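Local coordinates for type III Pentaketide Synthase (Neurospora crassa, PDB 3EUO), which probably builds polyketides, pentaketides among them, by condensing acyl-CoA starters with malonyl-CoA units, as a type III polyketide synthase of the chalcone synthase family, at residues A[119-124]-A[133-138]; A[104-109]-A[168-173]. One frame throughout, in Å; residues are numbered along the deposited sequence.

Interaction 1: A[119-124]-A[133-138]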
ATOM      1  N   TYR A 119       7.571   6.140   1.868  1.00 12.31           N
ATOM      2  CA  TYR A 119       8.103   6.900   3.002  1.00 12.11           C
ATOM      3  C   TYR A 119       8.576   5.991   4.118  1.00 11.93           C
ATOM      4  O   TYR A 119       9.474   6.359   4.883  1.00 11.84           O
ATOM      5  CB  TYR A 119       7.082   7.929   3.524  1.00 12.42           C
ATOM      6  CG  TYR A 119       6.087   7.412   4.552  1.00 12.29           C
ATOM      7  CD1 TYR A 119       6.384   7.455   5.923  1.00 13.50           C
ATOM      8  CD2 TYR A 119       4.840   6.904   4.159  1.00 12.88           C
ATOM      9  CE1 TYR A 119       5.473   6.994   6.876  1.00 14.33           C
ATOM     10  CE2 TYR A 119       3.913   6.436   5.113  1.00 12.22           C
ATOM     11  CZ  TYR A 119       4.239   6.485   6.463  1.00 13.32           C
ATOM     12  OH  TYR A 119       3.340   6.034   7.397  1.00 12.19           O
ATOM     13  N   ASP A 120       7.981   4.799   4.197  1.00 11.99           N
ATOM     14  CA  ASP A 120       8.339   3.833   5.221  1.00 11.90           C
ATOM     15  C   ASP A 120       9.811   3.440   5.145  1.00 11.97           C
ATOM     16  O   ASP A 120      10.454   3.225   6.178  1.00 12.19           O
ATOM     17  CB  ASP A 120       7.417   2.603   5.187  1.00 12.11           C
ATOM     18  CG  ASP A 120       7.432   1.867   3.853  1.00 13.27           C
ATOM     19  OD1 ASP A 120       7.704   2.488   2.800  1.00 15.45           O
ATOM     20  OD2 ASP A 120       7.148   0.643   3.868  1.00 13.66           O
ATOM     21  N   HIS A 121      10.336   3.349   3.926  1.00 11.55           N
ATOM     22  CA  HIS A 121      11.757   3.079   3.743  1.00 12.15           C
ATOM     23  C   HIS A 121      12.632   4.059   4.521  1.00 12.12           C
ATOM     24  O   HIS A 121      13.539   3.651   5.266  1.00 12.27           O
ATOM     25  CB  HIS A 121      12.147   3.133   2.270  1.00 11.91           C
ATOM     26  CG  HIS A 121      13.621   2.987   2.057  1.00 12.72           C
ATOM     27  ND1 HIS A 121      14.473   4.069   1.971  1.00 13.76           N
ATOM     28  CD2 HIS A 121      14.401   1.884   1.982  1.00 11.35           C
ATOM     29  CE1 HIS A 121      15.712   3.636   1.829  1.00 12.45           C
ATOM     30  NE2 HIS A 121      15.695   2.314   1.827  1.00 14.30           N
ATOM     31  N   TYR A 122      12.352   5.346   4.344  1.00 12.34           N
ATOM     32  CA  TYR A 122      13.155   6.416   4.938  1.00 12.91           C
ATOM     33  C   TYR A 122      13.016   6.421   6.461  1.00 13.07           C
ATOM     34  O   TYR A 122      14.010   6.590   7.184  1.00 13.05           O
ATOM     35  CB  TYR A 122      12.777   7.768   4.326  1.00 13.68           C
ATOM     36  CG  TYR A 122      13.020   7.815   2.832  1.00 13.67           C
ATOM     37  CD1 TYR A 122      14.223   8.306   2.315  1.00 15.36           C
ATOM     38  CD2 TYR A 122      12.056   7.355   1.935  1.00 15.63           C
ATOM     39  CE1 TYR A 122      14.456   8.344   0.935  1.00 15.14           C
ATOM     40  CE2 TYR A 122      12.278   7.388   0.553  1.00 14.90           C
ATOM     41  CZ  TYR A 122      13.478   7.882   0.068  1.00 15.95           C
ATOM     42  OH  TYR A 122      13.693   7.911  -1.297  1.00 16.38           O
ATOM     43  N   VAL A 123      11.800   6.185   6.947  1.00 13.48           N
ATOM     44  CA  VAL A 123      11.571   6.072   8.394  1.00 13.81           C
ATOM     45  C   VAL A 123      12.381   4.909   8.977  1.00 14.38           C
ATOM     46  O   VAL A 123      13.119   5.082   9.952  1.00 14.16           O
ATOM     47  CB  VAL A 123      10.069   5.903   8.748  1.00 13.76           C
ATOM     48  CG1 VAL A 123       9.894   5.698  10.272  1.00 14.22           C
ATOM     49  CG2 VAL A 123       9.270   7.113   8.291  1.00 13.57           C
ATOM     50  N   ALA A 124      12.250   3.737   8.358  1.00 15.08           N
ATOM     51  CA  ALA A 124      12.978   2.536   8.775  1.00 15.88           C
ATOM     52  C   ALA A 124      14.500   2.732   8.773  1.00 16.49           C
ATOM     53  O   ALA A 124      15.188   2.268   9.687  1.00 16.53           O
ATOM     54  CB  ALA A 124      12.594   1.358   7.905  1.00 16.33           C
ATOM     55  N   LEU A 133      14.030  -6.364   7.092  1.00 14.10           N
ATOM     56  CA  LEU A 133      12.710  -5.981   7.579  1.00 13.31           C
ATOM     57  C   LEU A 133      11.655  -6.241   6.511  1.00 13.41           C
ATOM     58  O   LEU A 133      11.852  -5.906   5.338  1.00 13.54           O
ATOM     59  CB  LEU A 133      12.714  -4.493   7.931  1.00 13.24           C
ATOM     60  CG  LEU A 133      11.429  -3.846   8.447  1.00 12.07           C
ATOM     61  CD1 LEU A 133      11.107  -4.397   9.827  1.00 13.94           C
ATOM     62  CD2 LEU A 133      11.656  -2.346   8.517  1.00 13.06           C
ATOM     63  N   GLU A 134      10.545  -6.854   6.908  1.00 13.06           N
ATOM     64  CA  GLU A 134       9.438  -7.050   5.978  1.00 13.21           C
ATOM     65  C   GLU A 134       8.481  -5.866   6.094  1.00 12.77           C
ATOM     66  O   GLU A 134       7.885  -5.644   7.162  1.00 12.39           O
ATOM     67  CB  GLU A 134       8.714  -8.374   6.247  1.00 12.87           C
ATOM     68  CG  GLU A 134       9.570  -9.624   6.034  1.00 14.33           C
ATOM     69  CD  GLU A 134       8.769 -10.907   6.095  1.00 14.89           C
ATOM     70  OE1 GLU A 134       7.891 -11.117   5.224  1.00 17.56           O
ATOM     71  OE2 GLU A 134       9.012 -11.711   7.022  1.00 16.07           O
ATOM     72  N   LYS A 135       8.345  -5.103   5.009  1.00 12.01           N
ATOM     73  CA  LYS A 135       7.519  -3.897   5.033  1.00 12.36           C
ATOM     74  C   LYS A 135       6.248  -4.056   4.209  1.00 11.79           C
ATOM     75  O   LYS A 135       6.219  -4.769   3.197  1.00 12.11           O
ATOM     76  CB  LYS A 135       8.291  -2.652   4.569  1.00 11.72           C
ATOM     77  CG  LYS A 135       9.559  -2.327   5.350  1.00 12.42           C
ATOM     78  CD  LYS A 135      10.188  -1.046   4.833  1.00 14.05           C
ATOM     79  CE  LYS A 135      10.880  -1.309   3.473  1.00 18.68           C
ATOM     80  NZ  LYS A 135      11.354  -0.042   2.893  1.00 24.22           N
ATOM     81  N   VAL A 136       5.200  -3.393   4.689  1.00 11.47           N
ATOM     82  CA  VAL A 136       3.932  -3.243   3.995  1.00 11.24           C
ATOM     83  C   VAL A 136       3.562  -1.767   4.094  1.00 11.45           C
ATOM     84  O   VAL A 136       3.369  -1.238   5.205  1.00 11.82           O
ATOM     85  CB  VAL A 136       2.815  -4.096   4.659  1.00 11.11           C
ATOM     86  CG1 VAL A 136       1.425  -3.679   4.166  1.00 10.94           C
ATOM     87  CG2 VAL A 136       3.047  -5.583   4.412  1.00 11.34           C
ATOM     88  N   LEU A 137       3.479  -1.102   2.936  1.00 11.59           N
ATOM     89  CA  LEU A 137       2.974   0.271   2.872  1.00 11.07           C
ATOM     90  C   LEU A 137       1.599   0.251   2.252  1.00 11.07           C
ATOM     91  O   LEU A 137       1.460   0.056   1.045  1.00 11.09           O
ATOM     92  CB  LEU A 137       3.910   1.198   2.075  1.00 11.06           C
ATOM     93  CG  LEU A 137       3.440   2.652   1.867  1.00 11.85           C
ATOM     94  CD1 LEU A 137       3.187   3.381   3.191  1.00 13.51           C
ATOM     95  CD2 LEU A 137       4.420   3.430   0.993  1.00 11.48           C
ATOM     96  N   LEU A 138       0.585   0.481   3.082  1.00 10.70           N
ATOM     97  CA  LEU A 138      -0.802   0.465   2.623  1.00 11.00           C
ATOM     98  C   LEU A 138      -1.171   1.719   1.851  1.00 11.40           C
ATOM     99  O   LEU A 138      -0.720   2.820   2.179  1.00 12.04           O
ATOM    100  CB  LEU A 138      -1.757   0.320   3.815  1.00 10.99           C
ATOM    101  CG  LEU A 138      -1.582  -0.936   4.656  1.00  9.93           C
ATOM    102  CD1 LEU A 138      -2.581  -0.921   5.806  1.00 12.50           C
ATOM    103  CD2 LEU A 138      -1.782  -2.202   3.811  1.00 11.68           C
TER
HETATM  104  O   HOH W   1       5.971  -0.144   6.167  1.00 12.26           O
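Three flat groups, the rings of Tyr119 and His121 and the carboxylate of Asp120, look from helix 119-124 onto strand 134-138. The ring of Tyr119 meets the tip of Leu137 obliquely, CE2 lying 3.7 Å from CD1, and packs edge-to-face with Phe77; its OH is held by a hydrogen bond to Thr109 O. The imidazole of His121 has the Lys135 ammonium at its edge, near the ring plane, while one of its corners stands over the centre of the Tyr122 ring.

The carboxylate of Asp120 is the hub of the contact. Its CG sits in the crowded position between backbone N and carbonyl carbon (chi1 59°), which brings OD1 round to His121 N of its own helix, a weak bond of 3.0 Å bent to 126°. OD2 reaches the strand instead, 3.6 Å from Lys135 CB, with the CB of Leu137 close beside it. A water lies 2.7 Å from Asp120 OD2 and 3.0 Å from Val136 O, placed to donate to each, though it has more possible acceptors around it, counting atoms elsewhere, than protons to give.

Lys135 bends at chi3 and passes obliquely across the carboxylate. Its NZ stops 4.4 Å from Asp120 OD2, too far for a salt bridge, and comes 3.3 Å from His121 CB; the opposite charges probably still attract. Farther along, Ala124 CB touches Leu133 CD2 at 3.9 Å, a small apolar contact, both side chains also touching Met106.

Val136 points away from the helix and packs on Leu138 of the second subunit; the backbone of Leu137 also bonds to that subunit. Segments 119-124 and 134-138 run at 137° to each other, and with strand 105-109 they form a beta-alpha-beta unit of the thiolase fold, its last strand reaching the dimer interface.

Interaction 2: A[104-109]-A[168-173]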
ATOM      1  N   THR A 104      10.545  -6.997  13.373  1.00 14.95           N
ATOM      2  CA  THR A 104      10.475  -8.030  12.341  1.00 14.59           C
ATOM      3  C   THR A 104       9.674  -7.616  11.105  1.00 13.89           C
ATOM      4  O   THR A 104       9.945  -8.089  10.000  1.00 13.61           O
ATOM      5  CB  THR A 104       9.859  -9.333  12.889  1.00 14.29           C
ATOM      6  OG1 THR A 104       8.530  -9.064  13.357  1.00 15.69           O
ATOM      7  CG2 THR A 104      10.701  -9.905  14.032  1.00 14.58           C
ATOM      8  N   HIS A 105       8.666  -6.768  11.310  1.00 13.39           N
ATOM      9  CA  HIS A 105       7.821  -6.280  10.223  1.00 12.80           C
ATOM     10  C   HIS A 105       7.525  -4.810  10.492  1.00 12.33           C
ATOM     11  O   HIS A 105       7.614  -4.342  11.634  1.00 12.44           O
ATOM     12  CB  HIS A 105       6.445  -6.964  10.185  1.00 12.96           C
ATOM     13  CG  HIS A 105       6.454  -8.463  10.135  1.00 13.63           C
ATOM     14  ND1 HIS A 105       6.905  -9.249  11.176  1.00 15.33           N
ATOM     15  CD2 HIS A 105       5.949  -9.317   9.215  1.00 14.69           C
ATOM     16  CE1 HIS A 105       6.727 -10.524  10.872  1.00 15.65           C
ATOM     17  NE2 HIS A 105       6.138 -10.592   9.691  1.00 15.16           N
ATOM     18  N   MET A 106       7.121  -4.101   9.443  1.00 11.89           N
ATOM     19  CA  MET A 106       6.627  -2.736   9.546  1.00 10.88           C
ATOM     20  C   MET A 106       5.357  -2.677   8.699  1.00 11.10           C
ATOM     21  O   MET A 106       5.358  -3.144   7.561  1.00 11.48           O
ATOM     22  CB  MET A 106       7.686  -1.756   9.026  1.00 11.21           C
ATOM     23  CG  MET A 106       7.362  -0.274   9.168  1.00 12.37           C
ATOM     24  SD  MET A 106       8.804   0.717   8.644  1.00  7.38           S
ATOM     25  CE  MET A 106       9.632   1.022  10.182  1.00 18.15           C
ATOM     26  N   VAL A 107       4.265  -2.170   9.265  1.00 11.10           N
ATOM     27  CA  VAL A 107       3.042  -1.930   8.478  1.00 11.20           C
ATOM     28  C   VAL A 107       2.719  -0.450   8.590  1.00 11.80           C
ATOM     29  O   VAL A 107       2.382   0.026   9.673  1.00 12.23           O
ATOM     30  CB  VAL A 107       1.824  -2.770   8.947  1.00 11.29           C
ATOM     31  CG1 VAL A 107       0.608  -2.492   8.058  1.00 11.77           C
ATOM     32  CG2 VAL A 107       2.144  -4.260   8.923  1.00 10.79           C
ATOM     33  N   SER A 108       2.828   0.266   7.473  1.00 11.30           N
ATOM     34  CA  SER A 108       2.683   1.722   7.457  1.00 11.73           C
ATOM     35  C   SER A 108       1.523   2.138   6.586  1.00 11.15           C
ATOM     36  O   SER A 108       1.139   1.420   5.669  1.00 11.14           O
ATOM     37  CB  SER A 108       3.962   2.396   6.939  1.00 11.43           C
ATOM     38  OG  SER A 108       5.088   1.995   7.704  1.00 12.88           O
ATOM     39  N   THR A 109       0.979   3.314   6.862  1.00 11.68           N
ATOM     40  CA  THR A 109      -0.092   3.841   6.027  1.00 11.69           C
ATOM     41  C   THR A 109       0.047   5.348   5.853  1.00 11.61           C
ATOM     42  O   THR A 109       0.603   6.039   6.714  1.00 11.99           O
ATOM     43  CB  THR A 109      -1.484   3.439   6.581  1.00 12.12           C
ATOM     44  OG1 THR A 109      -2.510   3.759   5.629  1.00 13.23           O
ATOM     45  CG2 THR A 109      -1.775   4.109   7.906  1.00 12.35           C
ATOM     46  N   ARG A 168       7.566  -8.723  16.145  1.00 13.72           N
ATOM     47  CA  ARG A 168       7.428  -7.402  16.738  1.00 13.20           C
ATOM     48  C   ARG A 168       7.227  -6.443  15.580  1.00 12.77           C
ATOM     49  O   ARG A 168       8.156  -6.206  14.794  1.00 12.79           O
ATOM     50  CB  ARG A 168       8.691  -7.020  17.520  1.00 13.22           C
ATOM     51  CG  ARG A 168       9.151  -8.075  18.539  1.00 14.41           C
ATOM     52  CD  ARG A 168       8.236  -8.158  19.780  1.00 16.35           C
ATOM     53  NE  ARG A 168       8.803  -9.087  20.763  1.00 16.68           N
ATOM     54  CZ  ARG A 168       8.561 -10.399  20.805  1.00 16.45           C
ATOM     55  NH1 ARG A 168       7.739 -10.969  19.933  1.00 16.90           N
ATOM     56  NH2 ARG A 168       9.155 -11.145  21.727  1.00 16.18           N
ATOM     57  N   ILE A 169       6.019  -5.897  15.465  1.00 12.04           N
ATOM     58  CA  ILE A 169       5.671  -5.126  14.276  1.00 11.74           C
ATOM     59  C   ILE A 169       5.481  -3.645  14.574  1.00 11.77           C
ATOM     60  O   ILE A 169       4.660  -3.273  15.411  1.00 12.24           O
ATOM     61  CB  ILE A 169       4.420  -5.701  13.567  1.00 11.88           C
ATOM     62  CG1 ILE A 169       4.628  -7.201  13.281  1.00 11.37           C
ATOM     63  CG2 ILE A 169       4.103  -4.885  12.294  1.00 11.38           C
ATOM     64  CD1 ILE A 169       3.634  -7.827  12.310  1.00 11.75           C
ATOM     65  N   LEU A 170       6.249  -2.804  13.881  1.00 11.76           N
ATOM     66  CA  LEU A 170       6.042  -1.368  13.942  1.00 11.64           C
ATOM     67  C   LEU A 170       4.853  -1.031  13.055  1.00 11.60           C
ATOM     68  O   LEU A 170       4.926  -1.193  11.832  1.00 12.08           O
ATOM     69  CB  LEU A 170       7.292  -0.598  13.481  1.00 11.39           C
ATOM     70  CG  LEU A 170       7.178   0.936  13.418  1.00 11.96           C
ATOM     71  CD1 LEU A 170       6.714   1.542  14.747  1.00 12.56           C
ATOM     72  CD2 LEU A 170       8.486   1.565  12.996  1.00 11.83           C
ATOM     73  N   VAL A 171       3.773  -0.559  13.676  1.00 11.57           N
ATOM     74  CA  VAL A 171       2.565  -0.141  12.953  1.00 11.30           C
ATOM     75  C   VAL A 171       2.502   1.383  12.953  1.00 11.32           C
ATOM     76  O   VAL A 171       2.413   2.000  14.012  1.00 11.63           O
ATOM     77  CB  VAL A 171       1.277  -0.703  13.582  1.00 11.46           C
ATOM     78  CG1 VAL A 171       0.106  -0.584  12.592  1.00 10.15           C
ATOM     79  CG2 VAL A 171       1.463  -2.161  14.011  1.00 11.27           C
ATOM     80  N   LEU A 172       2.524   1.985  11.767  1.00 11.28           N
ATOM     81  CA  LEU A 172       2.780   3.420  11.661  1.00 11.08           C
ATOM     82  C   LEU A 172       1.802   4.139  10.733  1.00 10.98           C
ATOM     83  O   LEU A 172       1.524   3.664   9.638  1.00 11.14           O
ATOM     84  CB  LEU A 172       4.227   3.656  11.182  1.00 11.11           C
ATOM     85  CG  LEU A 172       4.695   5.092  10.873  1.00 11.63           C
ATOM     86  CD1 LEU A 172       4.793   5.929  12.144  1.00 11.74           C
ATOM     87  CD2 LEU A 172       6.033   5.084  10.119  1.00 11.20           C
ATOM     88  N   ALA A 173       1.301   5.287  11.181  1.00 10.87           N
ATOM     89  CA  ALA A 173       0.489   6.163  10.328  1.00 10.78           C
ATOM     90  C   ALA A 173       1.072   7.563  10.315  1.00 11.43           C
ATOM     91  O   ALA A 173       1.418   8.114  11.367  1.00 11.61           O
ATOM     92  CB  ALA A 173      -0.947   6.195  10.803  1.00 11.34           C
TER
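Ile169 CB stands beside His105 O; CG2, anti to the backbone N, lies 3.6 Å from that oxygen and also touches Val107 CG2, while CG1 leans on His105 CB at 3.6 Å. The tip, CD1, lies over one face of the His105 ring, 3.9 Å from its centroid and 27° off the normal, a CH-pi contact. At the edge of that ring, in its plane, Thr104 OG1 lies 2.7 Å from His105 ND1, a hydrogen bond with either as donor; that bond and the methyl over the face limit how the ring can turn.

OG1 also accepts from Arg168 N at 3.0 Å, and Thr104 N gives to Arg168 O at 2.9 Å. An alanine in place of Thr104 takes that partner from Arg168 N and His105 ND1 and would probably leave the strand start held less firmly.

Beyond this the backbones bond in alternation: Leu170 N to His105 O, from above the carbonyl plane, Val107 N to Leu170 O, Leu172 N to Val107 O and Thr109 N to Leu172 O. Helix 145-162 packs on the Ile169 and Val107 face, helix 119-127 on the Met106 and Leu170 face: a parallel strand pair sandwiched between helices, as in the layered thiolase fold.

How the interactions relate
Going from the N terminus, strand 105-109 is the first of these segments. The chain runs through helix 119-127 and turns back into strand 134-138, so interaction 1 closes a short loop with eight residues between its segments. It then passes along helix 145-162 into strand 168-175, where interaction 2 closes a loop of 58 residues with interaction 1 nested inside. Strand 105-109 ends up in the middle: 134-138 joins one edge, with bonds that probably include Ser108 N to Val136 O and Leu138 N to Ser108 O, and 168-175 the other. Ser108 OG also packs against Asp120 CB, bringing the two contacts together.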